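Giardin subunit alpha-1 (Giardia intestinalis, PDB 4EVF) is an annexin that binds calcium and phosphatidylserine and is involved in attachment of the parasite to the intestinal mucosa. Local coordinates at residues S200-I205 with T216-H221; E185-A190 with A223-H228; E158-D163 with A195-S200. One frame throughout, in Å; residues are numbered along the deposited sequence.

Contact 1. Residues S200-I205 with T216-H221; sequences SIEQAI and TFYCAH
His-221 is gripped through ND1 by a hydrogen bond with the hydroxyl of Tyr-186, while the NE2 end of its ring rests against Glu-202. The glutamate chain turns sharply at its second torsion (chi2 92°), which brings CD to 3.6 Å from His-221 NE2. Its carboxylate lies only 15° from parallel to the ring, with OE2 3.4 Å from His-221 CE1. A carboxylate so near would probably stabilise a positive imidazole. Glu-202 CB also touches the ring carbon CE1 of Tyr-218 at 3.9 Å.

These residues join two antiparallel neighbours, helices 201-208 and 211-225, through segments that both lie in the predicted third annexin repeat. The axes of the short segments come within 10.0 Å of each other, their directions 169° apart. On the buried side Ile-205 packs against the start of Phe-217: its CD1 reaches the backbone at Phe-217 O (3.5 Å), and its CG2 meets Phe-217 CB at 3.9 Å. A branched aliphatic residue suits this place because two arms can touch different atoms at once. The Phe-217 ring leads away from the interface and stacks on Tyr-209.

Contact 2. Residues E185-A190 with A223-H228; sequences EYRPIA and ALLGMH
Arg-187 reaches across to Leu-225 with a side chain extended from CG to NE (chi3 162°), long enough to bring its guanidinium to the carboxyl end of helix 211-225. There Arg-187 NE donates to Leu-225 O at 2.9 Å, with an N-H...O angle of 163°. The oxygen lies close to the guanidinium plane, but the donor sits well above the plane of the carbonyl. Leu-224 O lies over a face of the same guanidinium, near NH2 but at an angle too poor for a bond. Arginine suits the place because carbonyls of a final helical turn lack the amide partners of a continuing helix.

Just past Leu-225 the chain passes into the predicted fourth annexin repeat at Gly-226, whose backbone angles would jam a beta carbon against the preceding carbonyl oxygen. Beside this polar layer the contact is apolar. CG of Tyr-186 stands anti to the backbone N (chi1 -176°), and the ring lies against Leu-224. Leu-224 CB packs over one ring face as a CH-pi contact, 3.8 Å from the ring centroid, and Leu-224 CD1 lies 3.8 Å from Tyr-186 CD1. Leu-225 instead comes to the ring edge, its CD2 3.7 Å from Tyr-186 CD2. Leucines suit a flat ring, one covering its face and the other its edge. Ala-190 CB lies at the margin, 4.5 Å from Leu-225 CD2, a loose contact.

Contact 3. Residues E158-D163 with A195-S200; sequences EAQRLD and AQNGKS
Asp-163 and Asn-197 stack their flat end groups where, in the predicted third annexin repeat, helix 155-167 meets the end of helix 183-196 and the loop that follows it. The carboxylate and amide planes are 17° apart, and Asp-163 OD1 lies 3.5 Å from Asn-197 CG. Attraction of this oxygen to the electron-poor amide carbon may be partly offset by Asn-197 OD1, 3.7 Å from the same Asp-163 OD1, and nothing between the two segments meets hydrogen-bond geometry. The aspartate comes to the stack with CG anti to its backbone N (chi1 173°). Asn-197, the first residue to leave helical geometry, suits its place as a short polar side chain at a helix end. On the inner side the packing becomes apolar, for Ala-159 and Leu-162 both touch Phe-193 of helix 183-196, and a small methyl at Ala-159 suits the close approach of the two helices.

The outer side is looser. Gln-196 is exposed and holds CG in the crowded position between backbone N and carbonyl carbon (chi1 60°), from where the rest of its chain extends toward helix 155-167. Gln-160, partly exposed, bends at its second torsion, but its OE1 stays 4.3 Å from Asn-197 ND2, a long approach. Such long polar side chains probably suit a partly exposed surface. Back in the tighter part, Asp-163 CB lies 3.5 Å from Asn-197 OD1.

Overall arrangement
All three contacts lie in or at the end of the predicted third annexin repeat. The centres of contact 1 and contact 2 are about 11 Å apart, those of contact 1 and contact 3 about 12 Å, and those of contact 2 and contact 3 about 15 Å. Contact 1 falls wholly between the two segments of contact 2; contact 3 comes before contact 1 and meets it at Ser-200, and its segments alternate with those of contact 2. Helix 183-196 serves contacts 2 and 3, helix 211-225 contacts 1 and 2. Ile-201 touches both Ala-190 and Leu-162, so contact 1 lies against the other two, with contact 3 at the surface and contact 2 where the predicted third and fourth repeats meet.

Contact 1. Residues S200-I205 with T216-H221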
loop_
_atom_site.group_PDB
_atom_site.type_symbol
_atom_site.label_atom_id
_atom_site.label_comp_id
_atom_site.label_asym_id
_atom_site.label_seq_id
_atom_site.Cartn_x
_atom_site.Cartn_y
_atom_site.Cartn_z
ATOM N N SER A 200 -2.675 -18.157 17.027
ATOM C CA SER A 200 -1.753 -17.658 16.017
ATOM C C SER A 200 -1.374 -16.221 16.390
ATOM O O SER A 200 -1.999 -15.606 17.280
ATOM C CB SER A 200 -2.430 -17.654 14.654
ATOM O OG SER A 200 -3.488 -16.711 14.654
ATOM N N ILE A 201 -0.383 -15.668 15.696
ATOM C CA ILE A 201 0.020 -14.286 15.952
ATOM C C ILE A 201 -1.171 -13.327 15.797
ATOM O O ILE A 201 -1.367 -12.436 16.633
ATOM C CB ILE A 201 1.232 -13.832 15.073
ATOM C CG1 ILE A 201 2.423 -14.791 15.243
ATOM C CG2 ILE A 201 1.666 -12.446 15.453
ATOM C CD1 ILE A 201 3.745 -14.290 14.616
ATOM N N GLU A 202 -1.979 -13.522 14.752
ATOM C CA GLU A 202 -3.141 -12.656 14.509
ATOM C C GLU A 202 -4.123 -12.658 15.686
ATOM O O GLU A 202 -4.685 -11.618 16.040
ATOM C CB GLU A 202 -3.902 -13.070 13.248
ATOM C CG GLU A 202 -3.053 -13.444 12.052
ATOM C CD GLU A 202 -2.748 -14.932 11.986
ATOM O OE1 GLU A 202 -3.665 -15.723 11.663
ATOM O OE2 GLU A 202 -1.590 -15.310 12.249
ATOM N N GLN A 203 -4.357 -13.833 16.263
ATOM C CA GLN A 203 -5.277 -13.959 17.392
ATOM C C GLN A 203 -4.684 -13.310 18.638
ATOM O O GLN A 203 -5.387 -12.642 19.416
ATOM C CB GLN A 203 -5.617 -15.433 17.633
ATOM C CG GLN A 203 -6.284 -16.067 16.420
ATOM C CD GLN A 203 -6.532 -17.555 16.565
ATOM O OE1 GLN A 203 -7.600 -18.048 16.209
ATOM N NE2 GLN A 203 -5.546 -18.278 17.069
ATOM N N ALA A 204 -3.375 -13.487 18.801
ATOM C CA ALA A 204 -2.643 -12.855 19.889
ATOM C C ALA A 204 -2.777 -11.336 19.829
ATOM O O ALA A 204 -3.031 -10.700 20.845
ATOM C CB ALA A 204 -1.170 -13.288 19.880
ATOM N N ILE A 205 -2.626 -10.769 18.632
ATOM C CA ILE A 205 -2.784 -9.336 18.428
ATOM C C ILE A 205 -4.172 -8.873 18.881
ATOM O O ILE A 205 -4.319 -7.847 19.552
ATOM C CB ILE A 205 -2.560 -8.945 16.941
ATOM C CG1 ILE A 205 -1.111 -9.204 16.527
ATOM C CG2 ILE A 205 -2.893 -7.481 16.702
ATOM C CD1 ILE A 205 -0.810 -8.775 15.111
ATOM N N THR A 216 -2.985 -1.421 13.271
ATOM C CA THR A 216 -1.584 -1.146 12.936
ATOM C C THR A 216 -0.747 -2.422 13.001
ATOM O O THR A 216 0.003 -2.738 12.057
ATOM C CB THR A 216 -0.961 -0.063 13.849
ATOM O OG1 THR A 216 -1.649 1.183 13.677
ATOM C CG2 THR A 216 0.514 0.134 13.509
ATOM N N PHE A 217 -0.866 -3.161 14.103
ATOM C CA PHE A 217 -0.121 -4.418 14.256
ATOM C C PHE A 217 -0.614 -5.505 13.293
ATOM O O PHE A 217 0.163 -6.338 12.803
ATOM C CB PHE A 217 -0.166 -4.908 15.709
ATOM C CG PHE A 217 0.796 -4.197 16.621
ATOM C CD1 PHE A 217 0.495 -2.939 17.121
ATOM C CD2 PHE A 217 1.991 -4.791 16.991
ATOM C CE1 PHE A 217 1.372 -2.274 17.962
ATOM C CE2 PHE A 217 2.881 -4.137 17.829
ATOM C CZ PHE A 217 2.562 -2.872 18.322
ATOM N N TYR A 218 -1.916 -5.498 13.022
ATOM C CA TYR A 218 -2.493 -6.436 12.076
ATOM C C TYR A 218 -1.966 -6.182 10.658
ATOM O O TYR A 218 -1.607 -7.120 9.936
ATOM C CB TYR A 218 -4.026 -6.335 12.102
ATOM C CG TYR A 218 -4.752 -7.539 11.535
ATOM C CD1 TYR A 218 -4.216 -8.817 11.634
ATOM C CD2 TYR A 218 -5.970 -7.393 10.885
ATOM C CE1 TYR A 218 -4.888 -9.921 11.115
ATOM C CE2 TYR A 218 -6.650 -8.486 10.366
ATOM C CZ TYR A 218 -6.105 -9.744 10.485
ATOM O OH TYR A 218 -6.777 -10.826 9.961
ATOM N N CYS A 219 -1.911 -4.914 10.257
ATOM C CA CYS A 219 -1.370 -4.588 8.938
ATOM C C CYS A 219 0.110 -4.974 8.883
ATOM O O CYS A 219 0.589 -5.522 7.880
ATOM C CB CYS A 219 -1.564 -3.107 8.598
ATOM S SG CYS A 219 -3.301 -2.667 8.154
ATOM N N ALA A 220 0.829 -4.679 9.964
ATOM C CA ALA A 220 2.261 -4.993 10.057
ATOM C C ALA A 220 2.511 -6.492 9.868
ATOM O O ALA A 220 3.431 -6.906 9.147
ATOM C CB ALA A 220 2.799 -4.530 11.389
ATOM N N HIS A 221 1.688 -7.297 10.538
ATOM C CA HIS A 221 1.667 -8.749 10.372
ATOM C C HIS A 221 1.545 -9.193 8.906
ATOM O O HIS A 221 2.366 -9.971 8.412
ATOM C CB HIS A 221 0.531 -9.341 11.216
ATOM C CG HIS A 221 0.143 -10.731 10.826
ATOM N ND1 HIS A 221 0.910 -11.832 11.135
ATOM C CD2 HIS A 221 -0.937 -11.199 10.155
ATOM C CE1 HIS A 221 0.325 -12.921 10.668
ATOM N NE2 HIS A 221 -0.798 -12.563 10.069
#

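Contact 2. Residues E185-A190 with A223-H228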
loop_
_atom_site.group_PDB
_atom_site.type_symbol
_atom_site.label_atom_id
_atom_site.label_comp_id
_atom_site.label_asym_id
_atom_site.label_seq_id
_atom_site.Cartn_x
_atom_site.Cartn_y
_atom_site.Cartn_z
ATOM N N GLU A 185 12.411 -13.661 8.070
ATOM C CA GLU A 185 12.421 -14.389 9.338
ATOM C C GLU A 185 11.026 -14.469 9.921
ATOM O O GLU A 185 10.666 -15.437 10.596
ATOM C CB GLU A 185 13.354 -13.697 10.338
ATOM C CG GLU A 185 14.766 -13.484 9.806
ATOM C CD GLU A 185 15.776 -13.164 10.891
ATOM O OE1 GLU A 185 15.363 -12.743 12.002
ATOM O OE2 GLU A 185 16.990 -13.345 10.636
ATOM N N TYR A 186 10.229 -13.444 9.661
ATOM C CA TYR A 186 8.895 -13.391 10.261
ATOM C C TYR A 186 8.046 -14.606 9.903
ATOM O O TYR A 186 7.426 -15.217 10.776
ATOM C CB TYR A 186 8.176 -12.108 9.862
ATOM C CG TYR A 186 6.823 -11.953 10.531
ATOM C CD1 TYR A 186 6.730 -11.491 11.839
ATOM C CD2 TYR A 186 5.645 -12.266 9.855
ATOM C CE1 TYR A 186 5.493 -11.333 12.458
ATOM C CE2 TYR A 186 4.399 -12.108 10.470
ATOM C CZ TYR A 186 4.335 -11.644 11.772
ATOM O OH TYR A 186 3.112 -11.483 12.408
ATOM N N ARG A 187 8.041 -14.964 8.623
ATOM C CA ARG A 187 7.204 -16.054 8.119
ATOM C C ARG A 187 7.415 -17.375 8.871
ATOM O O ARG A 187 6.444 -18.002 9.320
ATOM C CB ARG A 187 7.412 -16.217 6.607
ATOM C CG ARG A 187 7.580 -14.861 5.901
ATOM C CD ARG A 187 7.627 -14.937 4.376
ATOM N NE ARG A 187 7.349 -13.620 3.791
ATOM C CZ ARG A 187 8.259 -12.813 3.247
ATOM N NH1 ARG A 187 9.540 -13.182 3.173
ATOM N NH2 ARG A 187 7.885 -11.633 2.757
ATOM N N PRO A 188 8.683 -17.814 9.016
ATOM C CA PRO A 188 8.926 -19.032 9.808
ATOM C C PRO A 188 8.512 -18.872 11.277
ATOM O O PRO A 188 8.031 -19.823 11.889
ATOM C CB PRO A 188 10.447 -19.234 9.701
ATOM C CG PRO A 188 10.996 -17.929 9.132
ATOM C CD PRO A 188 9.893 -17.334 8.324
ATOM N N ILE A 189 8.716 -17.685 11.834
ATOM C CA ILE A 189 8.284 -17.401 13.201
ATOM C C ILE A 189 6.761 -17.522 13.363
ATOM O O ILE A 189 6.273 -18.094 14.343
ATOM C CB ILE A 189 8.776 -16.021 13.656
ATOM C CG1 ILE A 189 10.306 -16.047 13.752
ATOM C CG2 ILE A 189 8.143 -15.634 15.021
ATOM C CD1 ILE A 189 10.944 -14.734 14.035
ATOM N N ALA A 190 6.016 -16.984 12.404
ATOM C CA ALA A 190 4.554 -17.020 12.480
ATOM C C ALA A 190 4.057 -18.449 12.381
ATOM O O ALA A 190 3.081 -18.823 13.029
ATOM C CB ALA A 190 3.929 -16.169 11.388
ATOM N N ALA A 223 1.982 -7.298 6.249
ATOM C CA ALA A 223 3.079 -6.695 5.488
ATOM C C ALA A 223 4.296 -7.598 5.559
ATOM O O ALA A 223 4.913 -7.892 4.538
ATOM C CB ALA A 223 3.426 -5.319 6.033
ATOM N N LEU A 224 4.628 -8.038 6.772
ATOM C CA LEU A 224 5.783 -8.912 6.986
ATOM C C LEU A 224 5.617 -10.261 6.292
ATOM O O LEU A 224 6.598 -10.840 5.827
ATOM C CB LEU A 224 6.060 -9.081 8.489
ATOM C CG LEU A 224 6.453 -7.778 9.184
ATOM C CD1 LEU A 224 6.419 -7.920 10.702
ATOM C CD2 LEU A 224 7.839 -7.286 8.687
ATOM N N LEU A 225 4.377 -10.750 6.202
ATOM C CA LEU A 225 4.092 -11.989 5.467
ATOM C C LEU A 225 4.243 -11.802 3.961
ATOM O O LEU A 225 4.597 -12.729 3.237
ATOM C CB LEU A 225 2.688 -12.509 5.770
ATOM C CG LEU A 225 2.470 -13.106 7.158
ATOM C CD1 LEU A 225 1.066 -13.692 7.261
ATOM C CD2 LEU A 225 3.527 -14.172 7.430
ATOM N N GLY A 226 3.950 -10.599 3.494
ATOM C CA GLY A 226 4.085 -10.289 2.089
ATOM C C GLY A 226 3.204 -9.120 1.727
ATOM O O GLY A 226 2.030 -9.065 2.115
ATOM N N MET A 227 3.773 -8.183 0.982
ATOM C CA MET A 227 3.052 -6.994 0.559
ATOM C C MET A 227 1.746 -7.321 -0.183
ATOM O O MET A 227 0.766 -6.584 -0.060
ATOM C CB MET A 227 3.958 -6.112 -0.300
ATOM C CG MET A 227 5.039 -5.393 0.488
ATOM S SD MET A 227 4.362 -4.161 1.625
ATOM C CE MET A 227 5.660 -4.105 2.857
ATOM N N HIS A 228 1.736 -8.413 -0.950
ATOM C CA HIS A 228 0.527 -8.822 -1.683
ATOM C C HIS A 228 -0.564 -9.326 -0.744
ATOM O O HIS A 228 -1.752 -9.252 -1.064
ATOM C CB HIS A 228 0.841 -9.899 -2.738
ATOM C CG HIS A 228 1.204 -11.234 -2.161
ATOM N ND1 HIS A 228 2.397 -11.466 -1.506
ATOM C CD2 HIS A 228 0.539 -12.415 -2.159
ATOM C CE1 HIS A 228 2.444 -12.728 -1.115
ATOM N NE2 HIS A 228 1.332 -13.326 -1.501
#

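Contact 3. Residues E158-D163 with A195-S200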
loop_
_atom_site.group_PDB
_atom_site.type_symbol
_atom_site.label_atom_id
_atom_site.label_comp_id
_atom_site.label_asym_id
_atom_site.label_seq_id
_atom_site.Cartn_x
_atom_site.Cartn_y
_atom_site.Cartn_z
ATOM N N GLU A 158 12.088 -18.002 18.890
ATOM C CA GLU A 158 11.630 -16.641 18.692
ATOM C C GLU A 158 10.114 -16.559 18.880
ATOM O O GLU A 158 9.601 -15.596 19.457
ATOM C CB GLU A 158 12.042 -16.158 17.299
ATOM C CG GLU A 158 12.339 -14.668 17.211
ATOM C CD GLU A 158 13.486 -14.232 18.096
ATOM O OE1 GLU A 158 14.553 -14.871 18.077
ATOM O OE2 GLU A 158 13.313 -13.232 18.815
ATOM N N ALA A 159 9.408 -17.577 18.396
ATOM C CA ALA A 159 7.966 -17.650 18.583
ATOM C C ALA A 159 7.603 -17.777 20.068
ATOM O O ALA A 159 6.629 -17.180 20.524
ATOM C CB ALA A 159 7.382 -18.796 17.785
ATOM N N GLN A 160 8.385 -18.549 20.820
ATOM C CA GLN A 160 8.165 -18.686 22.268
ATOM C C GLN A 160 8.367 -17.369 23.023
ATOM O O GLN A 160 7.521 -16.983 23.826
ATOM C CB GLN A 160 9.045 -19.800 22.856
ATOM C CG GLN A 160 9.097 -19.848 24.393
ATOM C CD GLN A 160 7.808 -20.370 25.042
ATOM O OE1 GLN A 160 6.710 -20.248 24.488
ATOM N NE2 GLN A 160 7.948 -20.958 26.224
ATOM N N ARG A 161 9.477 -16.676 22.768
ATOM C CA ARG A 161 9.693 -15.347 23.354
ATOM C C ARG A 161 8.566 -14.383 22.966
ATOM O O ARG A 161 8.131 -13.563 23.774
ATOM C CB ARG A 161 11.045 -14.746 22.937
ATOM C CG ARG A 161 12.272 -15.542 23.371
ATOM C CD ARG A 161 13.561 -14.728 23.170
ATOM N NE ARG A 161 14.523 -15.362 22.265
ATOM C CZ ARG A 161 15.317 -16.380 22.598
ATOM N NH1 ARG A 161 15.255 -16.908 23.817
ATOM N NH2 ARG A 161 16.174 -16.875 21.709
ATOM N N LEU A 162 8.109 -14.484 21.721
ATOM C CA LEU A 162 7.043 -13.620 21.212
ATOM C C LEU A 162 5.760 -13.912 21.984
ATOM O O LEU A 162 5.120 -13.003 22.508
ATOM C CB LEU A 162 6.824 -13.860 19.712
ATOM C CG LEU A 162 6.521 -12.689 18.761
ATOM C CD1 LEU A 162 5.434 -13.046 17.736
ATOM C CD2 LEU A 162 6.154 -11.413 19.509
ATOM N N ASP A 163 5.400 -15.190 22.044
ATOM C CA ASP A 163 4.239 -15.650 22.814
ATOM C C ASP A 163 4.281 -15.191 24.269
ATOM O O ASP A 163 3.265 -14.779 24.826
ATOM C CB ASP A 163 4.141 -17.178 22.759
ATOM C CG ASP A 163 3.053 -17.733 23.672
ATOM O OD1 ASP A 163 1.884 -17.811 23.237
ATOM O OD2 ASP A 163 3.374 -18.109 24.819
ATOM N N ALA A 195 1.955 -23.205 15.154
ATOM C CA ALA A 195 2.089 -24.638 15.417
ATOM C C ALA A 195 2.208 -24.978 16.901
ATOM O O ALA A 195 1.689 -26.000 17.346
ATOM C CB ALA A 195 3.263 -25.233 14.631
ATOM N N GLN A 196 2.877 -24.133 17.676
ATOM C CA GLN A 196 3.168 -24.515 19.058
ATOM C C GLN A 196 2.250 -23.902 20.115
ATOM O O GLN A 196 2.097 -24.462 21.193
ATOM C CB GLN A 196 4.638 -24.279 19.406
ATOM C CG GLN A 196 5.109 -22.838 19.290
ATOM C CD GLN A 196 6.625 -22.729 19.174
ATOM O OE1 GLN A 196 7.275 -22.021 19.954
ATOM N NE2 GLN A 196 7.195 -23.421 18.190
ATOM N N ASN A 197 1.635 -22.768 19.804
ATOM C CA ASN A 197 0.841 -22.054 20.797
ATOM C C ASN A 197 -0.644 -22.189 20.531
ATOM O O ASN A 197 -1.046 -22.538 19.425
ATOM C CB ASN A 197 1.229 -20.581 20.816
ATOM C CG ASN A 197 2.707 -20.381 21.068
ATOM O OD1 ASN A 197 3.381 -19.643 20.344
ATOM N ND2 ASN A 197 3.222 -21.046 22.091
ATOM N N GLY A 198 -1.455 -21.892 21.537
ATOM C CA GLY A 198 -2.895 -21.985 21.382
ATOM C C GLY A 198 -3.395 -21.083 20.268
ATOM O O GLY A 198 -4.229 -21.486 19.458
ATOM N N LYS A 199 -2.869 -19.861 20.226
ATOM C CA LYS A 199 -3.278 -18.868 19.244
ATOM C C LYS A 199 -2.240 -18.694 18.159
ATOM O O LYS A 199 -1.077 -19.032 18.345
ATOM C CB LYS A 199 -3.508 -17.512 19.921
ATOM C CG LYS A 199 -4.689 -17.510 20.862
ATOM C CD LYS A 199 -4.796 -16.230 21.666
ATOM C CE LYS A 199 -6.006 -16.302 22.589
ATOM N NZ LYS A 199 -6.019 -15.197 23.594
ATOM N N SER A 200 -2.675 -18.157 17.027
ATOM C CA SER A 200 -1.753 -17.658 16.017
ATOM C C SER A 200 -1.374 -16.221 16.390
ATOM O O SER A 200 -1.999 -15.606 17.280
ATOM C CB SER A 200 -2.430 -17.654 14.654
ATOM O OG SER A 200 -3.488 -16.711 14.654
#